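Local coordinates for protein CHAD domain (Ricinus communis, PDB 6QV5) that binds inorganic polyphosphate, probably through basic surfaces of an all-helical domain built on four-helix bundles, at residues K72-D75 and A76-P79; E216-H219 and G220-R223; L154-G157 and A158-L161; Q59-V62 and G63-L67. All coordinates share one frame; numbering follows the deposited sequence.

Contact 1 of 4, residues K72-D75 and A76-P79; sequences KLFD and AVAP
F74 and A78 face each other across an alpha-turn that takes the chain off the end of helix 54-73 and starts the loop toward helix 82-108. Its closing bond is short: A78 N donates to F74 O at 2.8 Å with an N-H...O angle of 155°, and it approaches almost straight in line with the carbonyl. V77, one residue back in the turn, shares the tight half. Its CG2 sits between the backbone N and the carbonyl carbon, which brings that methyl within 3.4 Å of F74 O and lets it touch CD1 of the F74 ring at 4.0 Å, arriving at the ring's edge near the plane. Over one face of the same ring lies L73 CD1, centred 3.7 Å above it. Further out, F30 meets F74 edge-to-face, F174 also meets the ring, and A78 packs on F30 and on W159, so F74 and A78 are buried between helices 26-42, 171-192 and 147-163. V77 stays at the exposed edge, although it touches F174.

The other half is looser and faces solvent. D75, A76 and P79 are exposed, and what joins them is mostly backbone. D75, with CG anti to the backbone N (chi1 -169°), brings OD1 near P79 without bonding to it. The proline has no N-H to offer the D75 carbonyl, so it meets that oxygen through its ring carbons. Side chain to side chain, the carboxylate only grazes the proline: D75 OD1 lies 4.2 Å from P79 CB, while P79 CB comes to 3.5 Å from D75 O.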
ATOM      1  N   LYS A  72      -6.532  11.382  -1.507  1.00 72.56           N
ATOM      2  CA  LYS A  72      -5.469  12.372  -1.347  1.00 73.14           C
ATOM      3  C   LYS A  72      -5.334  13.251  -2.595  1.00 78.30           C
ATOM      4  O   LYS A  72      -5.161  14.464  -2.461  1.00 78.12           O
ATOM      5  CB  LYS A  72      -4.135  11.691  -1.003  1.00 76.05           C
ATOM      6  CG  LYS A  72      -3.149  12.608  -0.279  1.00 92.90           C
ATOM      7  CD  LYS A  72      -1.997  11.839   0.377  1.00103.51           C
ATOM      8  CE  LYS A  72      -2.314  11.315   1.765  1.00114.27           C
ATOM      9  NZ  LYS A  72      -2.422  12.407   2.771  1.00122.99           N
ATOM     10  N   LEU A  73      -5.417  12.648  -3.801  1.00 75.60           N
ATOM     11  CA  LEU A  73      -5.328  13.397  -5.057  1.00 75.85           C
ATOM     12  C   LEU A  73      -6.619  14.170  -5.356  1.00 80.27           C
ATOM     13  O   LEU A  73      -6.554  15.261  -5.924  1.00 80.24           O
ATOM     14  CB  LEU A  73      -4.878  12.528  -6.254  1.00 76.01           C
ATOM     15  CG  LEU A  73      -5.639  11.233  -6.549  1.00 80.81           C
ATOM     16  CD1 LEU A  73      -6.695  11.446  -7.623  1.00 81.03           C
ATOM     17  CD2 LEU A  73      -4.688  10.147  -7.001  1.00 83.17           C
ATOM     18  N   PHE A  74      -7.781  13.619  -4.947  1.00 76.91           N
ATOM     19  CA  PHE A  74      -9.097  14.241  -5.126  1.00 76.77           C
ATOM     20  C   PHE A  74      -9.457  15.208  -3.980  1.00 82.15           C
ATOM     21  O   PHE A  74     -10.540  15.788  -4.012  1.00 81.92           O
ATOM     22  CB  PHE A  74     -10.202  13.167  -5.263  1.00 78.21           C
ATOM     23  CG  PHE A  74     -10.305  12.435  -6.583  1.00 79.36           C
ATOM     24  CD1 PHE A  74     -10.514  13.129  -7.769  1.00 82.07           C
ATOM     25  CD2 PHE A  74     -10.297  11.046  -6.627  1.00 81.17           C
ATOM     26  CE1 PHE A  74     -10.638  12.449  -8.984  1.00 82.82           C
ATOM     27  CE2 PHE A  74     -10.417  10.367  -7.842  1.00 83.86           C
ATOM     28  CZ  PHE A  74     -10.584  11.073  -9.012  1.00 81.83           C
ATOM     29  N   ASP A  75      -8.563  15.378  -2.977  1.00 79.89           N
ATOM     30  CA  ASP A  75      -8.766  16.224  -1.788  1.00 80.31           C
ATOM     31  C   ASP A  75      -9.102  17.692  -2.093  1.00 85.41           C
ATOM     32  O   ASP A  75      -9.918  18.279  -1.378  1.00 85.09           O
ATOM     33  CB  ASP A  75      -7.555  16.137  -0.839  1.00 82.23           C
ATOM     34  CG  ASP A  75      -7.783  16.763   0.525  1.00 92.78           C
ATOM     35  OD1 ASP A  75      -8.511  16.157   1.343  1.00 93.39           O
ATOM     36  OD2 ASP A  75      -7.230  17.855   0.776  1.00 98.86           O
ATOM     37  N   ALA A  76      -8.483  18.278  -3.136  1.00 82.77           N
ATOM     38  CA  ALA A  76      -8.716  19.671  -3.530  1.00 82.91           C
ATOM     39  C   ALA A  76     -10.103  19.889  -4.143  1.00 87.51           C
ATOM     40  O   ALA A  76     -10.779  20.856  -3.784  1.00 87.40           O
ATOM     41  CB  ALA A  76      -7.632  20.137  -4.491  1.00 83.67           C
ATOM     42  N   VAL A  77     -10.530  18.990  -5.054  1.00 84.21           N
ATOM     43  CA  VAL A  77     -11.829  19.074  -5.734  1.00 84.05           C
ATOM     44  C   VAL A  77     -12.985  18.539  -4.868  1.00 88.44           C
ATOM     45  O   VAL A  77     -14.084  19.093  -4.909  1.00 88.06           O
ATOM     46  CB  VAL A  77     -11.831  18.439  -7.154  1.00 87.77           C
ATOM     47  CG1 VAL A  77     -11.040  19.289  -8.143  1.00 87.50           C
ATOM     48  CG2 VAL A  77     -11.329  16.993  -7.145  1.00 87.55           C
ATOM     49  N   ALA A  78     -12.730  17.469  -4.095  1.00 85.43           N
ATOM     50  CA  ALA A  78     -13.707  16.811  -3.231  1.00 85.30           C
ATOM     51  C   ALA A  78     -13.064  16.375  -1.896  1.00 89.00           C
ATOM     52  O   ALA A  78     -12.534  15.263  -1.805  1.00 88.40           O
ATOM     53  CB  ALA A  78     -14.308  15.610  -3.953  1.00 86.05           C
ATOM     54  N   PRO A  79     -13.083  17.234  -0.846  1.00 85.65           N
ATOM     55  CA  PRO A  79     -12.477  16.825   0.432  1.00 85.39           C
ATOM     56  C   PRO A  79     -13.356  15.848   1.210  1.00 89.00           C
ATOM     57  O   PRO A  79     -14.541  16.110   1.430  1.00 88.62           O
ATOM     58  CB  PRO A  79     -12.248  18.147   1.169  1.00 87.20           C
ATOM     59  CG  PRO A  79     -13.230  19.098   0.582  1.00 91.67           C
ATOM     60  CD  PRO A  79     -13.665  18.592  -0.766  1.00 87.22           C
TER

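Contact 2 of 4, residues E216-H219 and G220-R223; sequences EFFH and GLYR
F218 O is the acceptor of this turn, and L221 and Y222 both come up against it. L221 N gives it a weak hydrogen bond of 3.4 Å, closing a type I beta-turn over H219 and G220. The Y222 ring comes in with its edge, and CD2 lies 3.2 Å from the F218 oxygen, which sits in the ring plane. Around this carbonyl the side chains close up: L221 CD2 touches F218 CD1 at 3.9 Å, and Y222 CE2 reaches F218 CB at 4.0 Å.

One step out, a water bridges the end of helix 198-217 to the turn, donating to F217 O at 3.1 Å and accepting from G220 N at 2.9 Å. Beyond that, helix 171-192 backs the aromatic side: F218 lies on F174 and S175, and Y222 OH makes a weak hydrogen bond to S175 OG. L221 pairs through its backbone with R302 near the C terminus, and R223 takes the N-cap position of helix 224-260.

Since the turn's own N-H bond to F218 O is weak, apolar packing and the bridging water probably contribute to its shape.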
ATOM      1  N   GLU A 216      -2.491   4.136 -12.778  1.00 75.41           N
ATOM      2  CA  GLU A 216      -3.384   2.988 -12.953  1.00 75.49           C
ATOM      3  C   GLU A 216      -4.841   3.459 -12.982  1.00 80.25           C
ATOM      4  O   GLU A 216      -5.661   2.854 -13.676  1.00 79.65           O
ATOM      5  CB  GLU A 216      -3.182   1.957 -11.837  1.00 76.76           C
ATOM      6  CG  GLU A 216      -1.960   1.071 -12.019  1.00 86.16           C
ATOM      7  CD  GLU A 216      -1.626   0.149 -10.857  1.00102.43           C
ATOM      8  OE1 GLU A 216      -2.008   0.459  -9.704  1.00 89.74           O
ATOM      9  OE2 GLU A 216      -0.965  -0.884 -11.105  1.00 96.38           O
ATOM     10  N   PHE A 217      -5.157   4.540 -12.227  1.00 77.63           N
ATOM     11  CA  PHE A 217      -6.492   5.143 -12.157  1.00 77.80           C
ATOM     12  C   PHE A 217      -6.860   5.806 -13.483  1.00 84.36           C
ATOM     13  O   PHE A 217      -7.963   5.590 -13.986  1.00 83.81           O
ATOM     14  CB  PHE A 217      -6.582   6.174 -11.011  1.00 79.13           C
ATOM     15  CG  PHE A 217      -6.432   5.663  -9.596  1.00 80.11           C
ATOM     16  CD1 PHE A 217      -6.929   4.415  -9.231  1.00 82.84           C
ATOM     17  CD2 PHE A 217      -5.863   6.459  -8.610  1.00 81.90           C
ATOM     18  CE1 PHE A 217      -6.809   3.955  -7.917  1.00 83.63           C
ATOM     19  CE2 PHE A 217      -5.741   5.995  -7.297  1.00 84.60           C
ATOM     20  CZ  PHE A 217      -6.217   4.747  -6.960  1.00 82.64           C
ATOM     21  N   PHE A 218      -5.934   6.608 -14.044  1.00 83.41           N
ATOM     22  CA  PHE A 218      -6.106   7.321 -15.312  1.00 84.45           C
ATOM     23  C   PHE A 218      -5.357   6.584 -16.441  1.00 91.07           C
ATOM     24  O   PHE A 218      -4.692   7.215 -17.264  1.00 90.78           O
ATOM     25  CB  PHE A 218      -5.623   8.781 -15.171  1.00 86.30           C
ATOM     26  CG  PHE A 218      -6.304   9.596 -14.094  1.00 87.93           C
ATOM     27  CD1 PHE A 218      -7.520  10.226 -14.338  1.00 91.09           C
ATOM     28  CD2 PHE A 218      -5.711   9.767 -12.848  1.00 90.06           C
ATOM     29  CE1 PHE A 218      -8.137  10.999 -13.350  1.00 92.08           C
ATOM     30  CE2 PHE A 218      -6.333  10.532 -11.857  1.00 92.97           C
ATOM     31  CZ  PHE A 218      -7.541  11.144 -12.115  1.00 91.21           C
ATOM     32  N   HIS A 219      -5.493   5.242 -16.481  1.00 89.87           N
ATOM     33  CA  HIS A 219      -4.841   4.332 -17.431  1.00 90.77           C
ATOM     34  C   HIS A 219      -5.168   4.610 -18.912  1.00 96.04           C
ATOM     35  O   HIS A 219      -4.244   4.722 -19.721  1.00 95.82           O
ATOM     36  CB  HIS A 219      -5.143   2.865 -17.059  1.00 91.80           C
ATOM     37  CG  HIS A 219      -4.655   1.861 -18.058  1.00 95.40           C
ATOM     38  ND1 HIS A 219      -5.537   1.134 -18.836  1.00 97.27           N
ATOM     39  CD2 HIS A 219      -3.390   1.510 -18.387  1.00 97.27           C
ATOM     40  CE1 HIS A 219      -4.786   0.361 -19.604  1.00 96.74           C
ATOM     41  NE2 HIS A 219      -3.487   0.554 -19.370  1.00 97.09           N
ATOM     42  N   GLY A 220      -6.454   4.720 -19.245  1.00 93.53           N
ATOM     43  CA  GLY A 220      -6.918   4.957 -20.612  1.00 93.85           C
ATOM     44  C   GLY A 220      -6.751   6.368 -21.150  1.00 98.85           C
ATOM     45  O   GLY A 220      -7.180   6.651 -22.272  1.00 98.47           O
ATOM     46  N   LEU A 221      -6.119   7.258 -20.365  1.00 96.24           N
ATOM     47  CA  LEU A 221      -5.885   8.665 -20.699  1.00 96.40           C
ATOM     48  C   LEU A 221      -4.470   8.936 -21.230  1.00101.05           C
ATOM     49  O   LEU A 221      -4.251   9.957 -21.886  1.00100.51           O
ATOM     50  CB  LEU A 221      -6.137   9.526 -19.446  1.00 96.51           C
ATOM     51  CG  LEU A 221      -7.514  10.179 -19.290  1.00101.34           C
ATOM     52  CD1 LEU A 221      -8.600   9.151 -19.001  1.00101.58           C
ATOM     53  CD2 LEU A 221      -7.498  11.175 -18.161  1.00103.85           C
ATOM     54  N   TYR A 222      -3.515   8.035 -20.937  1.00 98.42           N
ATOM     55  CA  TYR A 222      -2.107   8.175 -21.318  1.00 98.53           C
ATOM     56  C   TYR A 222      -1.630   7.082 -22.292  1.00104.20           C
ATOM     57  O   TYR A 222      -2.299   6.055 -22.436  1.00103.85           O
ATOM     58  CB  TYR A 222      -1.227   8.218 -20.053  1.00 99.21           C
ATOM     59  CG  TYR A 222      -1.486   9.406 -19.149  1.00100.27           C
ATOM     60  CD1 TYR A 222      -0.705  10.553 -19.232  1.00102.06           C
ATOM     61  CD2 TYR A 222      -2.498   9.374 -18.193  1.00100.87           C
ATOM     62  CE1 TYR A 222      -0.937  11.649 -18.404  1.00102.60           C
ATOM     63  CE2 TYR A 222      -2.750  10.469 -17.368  1.00101.66           C
ATOM     64  CZ  TYR A 222      -1.959  11.602 -17.470  1.00108.64           C
ATOM     65  OH  TYR A 222      -2.190  12.681 -16.654  1.00109.14           O
ATOM     66  N   ARG A 223      -0.474   7.319 -22.965  1.00102.08           N
ATOM     67  CA  ARG A 223       0.157   6.416 -23.939  1.00102.51           C
ATOM     68  C   ARG A 223       0.463   5.040 -23.340  1.00107.97           C
ATOM     69  O   ARG A 223       0.994   4.962 -22.233  1.00107.79           O
ATOM     70  CB  ARG A 223       1.431   7.048 -24.518  1.00102.74           C
TER
HETATM   71  O   HOH W   1      -8.234   4.823 -16.974  1.00 74.63           O

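Contact 3 of 4, residues L154-G157 and A158-L161; sequences LTLG and AWML
L156 and W159 lie one turn apart on helix 147-163, and the indole is the side chain that defines this contact. W159 carries CG anti to its amide nitrogen (chi1 169°), and chi2 of 82° stands the ring so that its edge, not a face, meets L156: L156 O lies in the indole plane, 3.9 Å from CE3. L156 CD2 comes beside the same corner, 4.4 Å from CE3, a loose apolar touch.

M160 also starts with an extended first torsion, and its chain runs out straight before bending at chi3 (84°) to turn the terminal methyl. Only its base meets the preceding turn, with CB 3.3 Å from L156 O. L161 swings the other way, CG lying beside the backbone N, which points the branch back along the helix and brings CD1 to 3.4 Å from G157 O. G157 has no side chain on this outer strip, where L154, A158 and L161 are exposed. The T155 hydroxyl turns back along the helix and bonds to R151 O.

Beneath the side chains runs regular alpha-helical bonding, i to i+4, from A158 N to L154 O (3.0 Å) through to L161 N on G157 O (3.2 Å).

The helix thus has an outer strip and an inner face. On the inner one M160 packs on P31 and L34 of helix 26-42, L156 lies against L38 of helix 26-42, L67 of helix 54-73 and I88 of helix 82-108, and W159 touches P81 in the loop, L34 of helix 26-42 and L71 of helix 54-73.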
ATOM      1  N   LEU A 154     -20.690   2.109   3.303  1.00 64.97           N
ATOM      2  CA  LEU A 154     -21.975   2.666   2.902  1.00 65.29           C
ATOM      3  C   LEU A 154     -21.906   4.197   2.826  1.00 69.84           C
ATOM      4  O   LEU A 154     -22.357   4.768   1.831  1.00 69.10           O
ATOM      5  CB  LEU A 154     -23.065   2.204   3.888  1.00 65.54           C
ATOM      6  CG  LEU A 154     -24.517   2.527   3.552  1.00 70.60           C
ATOM      7  CD1 LEU A 154     -25.036   1.646   2.420  1.00 71.01           C
ATOM      8  CD2 LEU A 154     -25.391   2.352   4.774  1.00 73.23           C
ATOM      9  N   THR A 155     -21.336   4.853   3.865  1.00 67.22           N
ATOM     10  CA  THR A 155     -21.205   6.315   3.935  1.00 67.46           C
ATOM     11  C   THR A 155     -20.231   6.836   2.864  1.00 72.06           C
ATOM     12  O   THR A 155     -20.493   7.892   2.287  1.00 71.57           O
ATOM     13  CB  THR A 155     -20.873   6.782   5.368  1.00 75.19           C
ATOM     14  OG1 THR A 155     -21.746   6.125   6.288  1.00 74.67           O
ATOM     15  CG2 THR A 155     -21.017   8.290   5.551  1.00 74.03           C
ATOM     16  N   LEU A 156     -19.138   6.086   2.576  1.00 69.25           N
ATOM     17  CA  LEU A 156     -18.160   6.453   1.541  1.00 69.29           C
ATOM     18  C   LEU A 156     -18.801   6.431   0.153  1.00 73.76           C
ATOM     19  O   LEU A 156     -18.609   7.371  -0.617  1.00 73.22           O
ATOM     20  CB  LEU A 156     -16.927   5.531   1.560  1.00 69.31           C
ATOM     21  CG  LEU A 156     -15.699   6.010   2.335  1.00 74.00           C
ATOM     22  CD1 LEU A 156     -14.675   4.901   2.437  1.00 74.18           C
ATOM     23  CD2 LEU A 156     -15.055   7.231   1.675  1.00 76.43           C
ATOM     24  N   GLY A 157     -19.562   5.370  -0.130  1.00 71.07           N
ATOM     25  CA  GLY A 157     -20.281   5.176  -1.384  1.00 71.25           C
ATOM     26  C   GLY A 157     -21.338   6.236  -1.618  1.00 76.28           C
ATOM     27  O   GLY A 157     -21.482   6.729  -2.741  1.00 75.96           O
ATOM     28  N   ALA A 158     -22.064   6.613  -0.543  1.00 73.49           N
ATOM     29  CA  ALA A 158     -23.105   7.643  -0.558  1.00 73.77           C
ATOM     30  C   ALA A 158     -22.499   9.028  -0.806  1.00 78.49           C
ATOM     31  O   ALA A 158     -23.076   9.818  -1.555  1.00 78.13           O
ATOM     32  CB  ALA A 158     -23.872   7.634   0.756  1.00 74.48           C
ATOM     33  N   TRP A 159     -21.334   9.310  -0.186  1.00 75.85           N
ATOM     34  CA  TRP A 159     -20.601  10.568  -0.334  1.00 76.14           C
ATOM     35  C   TRP A 159     -20.027  10.674  -1.751  1.00 80.87           C
ATOM     36  O   TRP A 159     -20.095  11.746  -2.351  1.00 80.43           O
ATOM     37  CB  TRP A 159     -19.495  10.679   0.733  1.00 75.10           C
ATOM     38  CG  TRP A 159     -18.534  11.809   0.508  1.00 76.16           C
ATOM     39  CD1 TRP A 159     -18.711  13.117   0.847  1.00 79.12           C
ATOM     40  CD2 TRP A 159     -17.253  11.727  -0.127  1.00 75.99           C
ATOM     41  NE1 TRP A 159     -17.617  13.858   0.462  1.00 78.55           N
ATOM     42  CE2 TRP A 159     -16.708  13.029  -0.143  1.00 79.92           C
ATOM     43  CE3 TRP A 159     -16.515  10.677  -0.703  1.00 77.16           C
ATOM     44  CZ2 TRP A 159     -15.458  13.311  -0.708  1.00 79.18           C
ATOM     45  CZ3 TRP A 159     -15.277  10.957  -1.258  1.00 78.66           C
ATOM     46  CH2 TRP A 159     -14.756  12.258  -1.249  1.00 79.25           C
ATOM     47  N   MET A 160     -19.481   9.555  -2.279  1.00 78.05           N
ATOM     48  CA  MET A 160     -18.899   9.438  -3.620  1.00 78.21           C
ATOM     49  C   MET A 160     -19.912   9.844  -4.698  1.00 82.95           C
ATOM     50  O   MET A 160     -19.591  10.676  -5.546  1.00 82.44           O
ATOM     51  CB  MET A 160     -18.399   7.998  -3.854  1.00 80.53           C
ATOM     52  CG  MET A 160     -17.735   7.775  -5.199  1.00 84.08           C
ATOM     53  SD  MET A 160     -17.686   6.021  -5.641  1.00 88.20           S
ATOM     54  CE  MET A 160     -19.294   5.819  -6.361  1.00 84.85           C
ATOM     55  N   LEU A 161     -21.131   9.274  -4.643  1.00 80.29           N
ATOM     56  CA  LEU A 161     -22.207   9.541  -5.601  1.00 80.62           C
ATOM     57  C   LEU A 161     -22.791  10.950  -5.492  1.00 85.41           C
ATOM     58  O   LEU A 161     -23.230  11.497  -6.503  1.00 84.79           O
ATOM     59  CB  LEU A 161     -23.319   8.483  -5.494  1.00 80.73           C
ATOM     60  CG  LEU A 161     -22.924   7.045  -5.844  1.00 85.47           C
ATOM     61  CD1 LEU A 161     -23.797   6.060  -5.115  1.00 85.60           C
ATOM     62  CD2 LEU A 161     -22.971   6.797  -7.348  1.00 88.12           C
TER

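Contact 4 of 4, residues Q59-V62 and G63-L67; sequences QMRV and GVRRL
R61 and R65, one helical turn apart on helix 54-73, stack their guanidinium groups. The R61 group lies flat on that of R65, centres 4.1 Å apart and planes inclined by 29°, while the two side chains cross at about a right angle. R61 gets there by a first torsion that puts CG opposite the backbone N (chi1 -179°) and a bend at chi2 (66°). R61 NH2 lies 3.8 Å from R65 NE, and K209 adds a further positive charge near R65 NE; such a cluster would be expected to attract an anion.

Carbon contacts line the same groups. R65 CG lies over one face of the R61 guanidinium, 3.6 Å from NH1, and V64 CG1 touches that NH1 at 3.5 Å. Separately, V62 CG1 meets R66 CD at 4.0 Å, and the R66 chain bends at chi3 before R66 NH1 bonds N36 OD1 and R66 NH2, weakly, H40 ND1. Q59 is held by E55 and H40.

Backbone bonds make up the third kind. G63 N, V64 N, R65 N and R66 N each donate to the carbonyl four residues back, the last at 2.8 Å from V62 O; V64 N also makes a weak second bond to R61 O.

M60 and V64 bury toward L95 of helix 82-108, and L67 toward helix 26-42. This is an amphipathic helix of the all-helical CHAD fold; the stacked R61-R65 pair, with K209 close by, is consistent with a basic surface for polyphosphate, though no bound anion establishes it.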
ATOM      1  N   GLN A  59      -4.511  -8.268  -0.914  1.00 49.85           N
ATOM      2  CA  GLN A  59      -5.353  -7.564  -1.879  1.00 49.43           C
ATOM      3  C   GLN A  59      -6.306  -6.567  -1.221  1.00 52.92           C
ATOM      4  O   GLN A  59      -6.510  -5.483  -1.768  1.00 52.53           O
ATOM      5  CB  GLN A  59      -6.109  -8.546  -2.791  1.00 50.73           C
ATOM      6  CG  GLN A  59      -5.233  -9.217  -3.858  1.00 62.80           C
ATOM      7  CD  GLN A  59      -4.447  -8.241  -4.708  1.00 78.67           C
ATOM      8  OE1 GLN A  59      -4.991  -7.297  -5.291  1.00 73.62           O
ATOM      9  NE2 GLN A  59      -3.144  -8.446  -4.794  1.00 70.32           N
ATOM     10  N   MET A  60      -6.858  -6.913  -0.037  1.00 49.40           N
ATOM     11  CA  MET A  60      -7.760  -6.025   0.703  1.00 49.04           C
ATOM     12  C   MET A  60      -7.003  -4.824   1.276  1.00 53.38           C
ATOM     13  O   MET A  60      -7.519  -3.706   1.226  1.00 52.89           O
ATOM     14  CB  MET A  60      -8.528  -6.774   1.801  1.00 50.98           C
ATOM     15  CG  MET A  60      -9.810  -6.075   2.195  1.00 54.17           C
ATOM     16  SD  MET A  60     -10.686  -6.851   3.568  1.00 57.88           S
ATOM     17  CE  MET A  60     -12.162  -5.917   3.546  1.00 54.52           C
ATOM     18  N   ARG A  61      -5.779  -5.056   1.795  1.00 50.47           N
ATOM     19  CA  ARG A  61      -4.901  -4.019   2.345  1.00 50.67           C
ATOM     20  C   ARG A  61      -4.484  -3.032   1.250  1.00 54.63           C
ATOM     21  O   ARG A  61      -4.508  -1.822   1.485  1.00 54.01           O
ATOM     22  CB  ARG A  61      -3.665  -4.646   3.038  1.00 51.41           C
ATOM     23  CG  ARG A  61      -2.683  -3.642   3.666  1.00 60.47           C
ATOM     24  CD  ARG A  61      -3.292  -2.892   4.839  1.00 68.45           C
ATOM     25  NE  ARG A  61      -2.514  -1.709   5.209  1.00 74.26           N
ATOM     26  CZ  ARG A  61      -2.856  -0.460   4.907  1.00 85.57           C
ATOM     27  NH1 ARG A  61      -3.967  -0.214   4.222  1.00 70.39           N
ATOM     28  NH2 ARG A  61      -2.093   0.554   5.292  1.00 71.94           N
ATOM     29  N   VAL A  62      -4.130  -3.557   0.052  1.00 51.62           N
ATOM     30  CA  VAL A  62      -3.742  -2.773  -1.129  1.00 51.44           C
ATOM     31  C   VAL A  62      -4.927  -1.899  -1.577  1.00 55.10           C
ATOM     32  O   VAL A  62      -4.732  -0.724  -1.893  1.00 54.66           O
ATOM     33  CB  VAL A  62      -3.154  -3.669  -2.263  1.00 55.35           C
ATOM     34  CG1 VAL A  62      -3.111  -2.946  -3.611  1.00 55.02           C
ATOM     35  CG2 VAL A  62      -1.764  -4.176  -1.889  1.00 55.11           C
ATOM     36  N   GLY A  63      -6.135  -2.469  -1.528  1.00 51.40           N
ATOM     37  CA  GLY A  63      -7.383  -1.785  -1.858  1.00 51.09           C
ATOM     38  C   GLY A  63      -7.639  -0.576  -0.979  1.00 54.86           C
ATOM     39  O   GLY A  63      -8.110   0.454  -1.470  1.00 54.39           O
ATOM     40  N   VAL A  64      -7.323  -0.697   0.329  1.00 51.65           N
ATOM     41  CA  VAL A  64      -7.457   0.369   1.328  1.00 51.82           C
ATOM     42  C   VAL A  64      -6.428   1.471   1.029  1.00 56.90           C
ATOM     43  O   VAL A  64      -6.783   2.653   1.050  1.00 56.90           O
ATOM     44  CB  VAL A  64      -7.380  -0.178   2.786  1.00 55.73           C
ATOM     45  CG1 VAL A  64      -7.295   0.948   3.817  1.00 55.53           C
ATOM     46  CG2 VAL A  64      -8.571  -1.082   3.092  1.00 55.57           C
ATOM     47  N   ARG A  65      -5.176   1.074   0.708  1.00 54.09           N
ATOM     48  CA  ARG A  65      -4.083   1.984   0.348  1.00 54.40           C
ATOM     49  C   ARG A  65      -4.404   2.760  -0.930  1.00 59.17           C
ATOM     50  O   ARG A  65      -4.157   3.966  -0.982  1.00 59.27           O
ATOM     51  CB  ARG A  65      -2.764   1.221   0.176  1.00 54.43           C
ATOM     52  CG  ARG A  65      -1.978   1.072   1.460  1.00 64.69           C
ATOM     53  CD  ARG A  65      -0.517   0.808   1.162  1.00 73.82           C
ATOM     54  NE  ARG A  65       0.150   0.138   2.278  1.00 82.45           N
ATOM     55  CZ  ARG A  65       0.253  -1.182   2.403  1.00 97.93           C
ATOM     56  NH1 ARG A  65      -0.260  -1.986   1.480  1.00 86.41           N
ATOM     57  NH2 ARG A  65       0.877  -1.707   3.449  1.00 84.33           N
ATOM     58  N   ARG A  66      -4.969   2.066  -1.949  1.00 55.89           N
ATOM     59  CA  ARG A  66      -5.380   2.642  -3.237  1.00 55.65           C
ATOM     60  C   ARG A  66      -6.488   3.674  -3.031  1.00 60.55           C
ATOM     61  O   ARG A  66      -6.470   4.721  -3.677  1.00 60.10           O
ATOM     62  CB  ARG A  66      -5.858   1.545  -4.203  1.00 54.23           C
ATOM     63  CG  ARG A  66      -4.728   0.780  -4.873  1.00 58.95           C
ATOM     64  CD  ARG A  66      -5.230  -0.340  -5.764  1.00 63.08           C
ATOM     65  NE  ARG A  66      -5.772   0.163  -7.026  1.00 68.25           N
ATOM     66  CZ  ARG A  66      -7.062   0.167  -7.345  1.00 83.24           C
ATOM     67  NH1 ARG A  66      -7.461   0.652  -8.513  1.00 70.61           N
ATOM     68  NH2 ARG A  66      -7.965  -0.317  -6.501  1.00 71.85           N
ATOM     69  N   LEU A  67      -7.432   3.385  -2.111  1.00 58.07           N
ATOM     70  CA  LEU A  67      -8.544   4.267  -1.761  1.00 58.38           C
ATOM     71  C   LEU A  67      -8.036   5.547  -1.083  1.00 63.84           C
ATOM     72  O   LEU A  67      -8.466   6.637  -1.461  1.00 63.34           O
ATOM     73  CB  LEU A  67      -9.554   3.523  -0.860  1.00 58.35           C
ATOM     74  CG  LEU A  67     -10.788   4.307  -0.389  1.00 62.84           C
ATOM     75  CD1 LEU A  67     -11.851   4.392  -1.478  1.00 62.94           C
ATOM     76  CD2 LEU A  67     -11.377   3.683   0.859  1.00 65.03           C
TER

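From the N terminus the chain reaches contact 4 first, within helix 54-73, then contact 1, where that helix ends and turns toward helix 82-108. Contact 3 follows on helix 147-163, and contact 2 closes the turn from helix 198-217 into helix 224-260. Each joins neighbouring residues of one continuous segment, so none encloses or crosses another; they come in series. Packing ties them together instead: L67 of contact 4 touches L156 of contact 3, A78 and P79 of contact 1 meet W159 of contact 3, and F217 of contact 2 packs on both L73 of contact 1 and the R66 carbonyl of contact 4. Helix 54-73 thus packs against both helix 147-163 and helix 198-217.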